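Antistasin (Haementeria officinalis, PDB 1SKZ) inhibits the blood coagulation protease factor Xa as a disulfide-rich, secreted serine protease inhibitor that also binds heparin. Local coordinates at the interface of chains A and B. Sequence-based numbering; all coordinates share one arbitrary frame. Chains: chain A/B, Antistasin.

The interface of chains A and B. Residues chain A 42-44, 52; chain B 42-44, 52.
Methylene groups of A:Lys52 and B:Lys52 form the apolar part of this two-fold contact between two copies of an antistasin-family (I15) inhibitor. The residues lie within the first antistasin-like repeat, and the patch centre is about 14 Å from A:Arg34 of the reactive bond. CG of A:Lys52 is anti to the backbone N (chi1 -178°), so the chain extends towards chain B and crosses the B:Gln42 side chain at about a right angle. Its CD comes within 3.5 Å of the amide oxygen OE1 of B:Gln42, a van der Waals approach.

Around the axis the two glutamines meet tip to tip. Each is extended beyond CG, and their amide planes are turned 76° apart. As modelled, OE1 of A:Gln42 lies 2.7 Å from OE1 of B:Gln42; two carbonyl oxygens can only accept, so this pair is a clash. Exchanging O and N in one amide would supply a donor, and the assignment of these ends is therefore doubtful.

Farther out, a bend at chi4 turns the ammonium of A:Lys52 towards the main chain of strand 41-43 of chain B. NZ of A:Lys52 donates a hydrogen bond of 2.8 Å to the carbonyl O of B:Arg43, nearly along the C=O axis (161° at the oxygen). The twin bond runs from B:Lys52 to A:Arg43. Because the acceptor is main chain, this bond makes no direct use of the arginine side chain. An alanine here takes away NZ and the methylenes beyond CB in both copies, and would probably weaken both symmetric halves of the contact. The pairing may be one of crystal packing rather than a dimer in solution.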
# COMPACT_ATOMS: atom_id res chain seq x y z
N GLN A 42 -5.56 -2.25 -1.56
CA GLN A 42 -4.37 -3.08 -1.61
C GLN A 42 -3.86 -3.37 -0.23
O GLN A 42 -4.18 -2.66 0.72
CB GLN A 42 -3.28 -2.38 -2.44
CG GLN A 42 -3.76 -2.20 -3.86
CD GLN A 42 -2.65 -1.93 -4.85
OE1 GLN A 42 -1.52 -2.41 -4.70
NE2 GLN A 42 -2.97 -1.12 -5.87
N ARG A 43 -3.13 -4.46 -0.09
CA ARG A 43 -2.53 -4.75 1.20
C ARG A 43 -1.03 -4.87 1.02
O ARG A 43 -0.54 -5.27 -0.04
CB ARG A 43 -3.11 -6.06 1.78
CG ARG A 43 -4.59 -5.94 2.18
CD ARG A 43 -5.02 -7.07 3.06
NE ARG A 43 -6.44 -7.03 3.40
CZ ARG A 43 -6.91 -6.79 4.62
NH1 ARG A 43 -6.08 -6.62 5.64
NH2 ARG A 43 -8.21 -6.72 4.80
N SER A 44 -0.28 -4.55 2.08
CA SER A 44 1.10 -5.00 2.17
C SER A 44 1.17 -6.53 2.20
O SER A 44 0.17 -7.22 2.47
CB SER A 44 1.77 -4.43 3.43
OG SER A 44 1.11 -4.89 4.59
N LYS A 52 -4.71 2.63 -1.38
CA LYS A 52 -4.53 2.56 -2.82
C LYS A 52 -5.53 1.48 -3.26
O LYS A 52 -5.54 0.39 -2.68
CB LYS A 52 -3.09 2.09 -3.15
CG LYS A 52 -2.77 2.03 -4.67
CD LYS A 52 -1.28 1.72 -4.97
CE LYS A 52 -0.86 2.36 -6.30
NZ LYS A 52 -0.55 3.87 -6.05
N GLN B 42 5.19 0.53 -3.35
CA GLN B 42 3.96 1.20 -3.74
C GLN B 42 3.63 2.31 -2.78
O GLN B 42 4.11 2.33 -1.65
CB GLN B 42 2.80 0.19 -3.80
CG GLN B 42 3.10 -0.86 -4.85
CD GLN B 42 1.89 -1.63 -5.29
OE1 GLN B 42 0.76 -1.11 -5.33
NE2 GLN B 42 2.10 -2.91 -5.62
N ARG B 43 2.88 3.28 -3.26
CA ARG B 43 2.44 4.34 -2.37
C ARG B 43 0.92 4.39 -2.38
O ARG B 43 0.28 4.07 -3.38
CB ARG B 43 3.03 5.70 -2.81
CG ARG B 43 4.56 5.78 -2.62
CD ARG B 43 5.05 7.20 -2.71
NE ARG B 43 6.50 7.31 -2.61
CZ ARG B 43 7.14 7.86 -1.58
NH1 ARG B 43 6.46 8.40 -0.57
NH2 ARG B 43 8.45 7.85 -1.58
N SER B 44 0.34 4.84 -1.27
CA SER B 44 -1.04 5.31 -1.29
C SER B 44 -1.17 6.53 -2.21
O SER B 44 -0.18 7.19 -2.56
CB SER B 44 -1.50 5.68 0.13
OG SER B 44 -0.72 6.73 0.65
N LYS B 52 4.60 -3.13 -0.06
CA LYS B 52 4.23 -3.97 -1.19
C LYS B 52 5.11 -3.45 -2.33
O LYS B 52 5.14 -2.23 -2.56
CB LYS B 52 2.74 -3.74 -1.55
CG LYS B 52 2.21 -4.62 -2.71
CD LYS B 52 0.69 -4.50 -2.93
CE LYS B 52 0.12 -5.80 -3.51
NZ LYS B 52 -0.08 -6.81 -2.33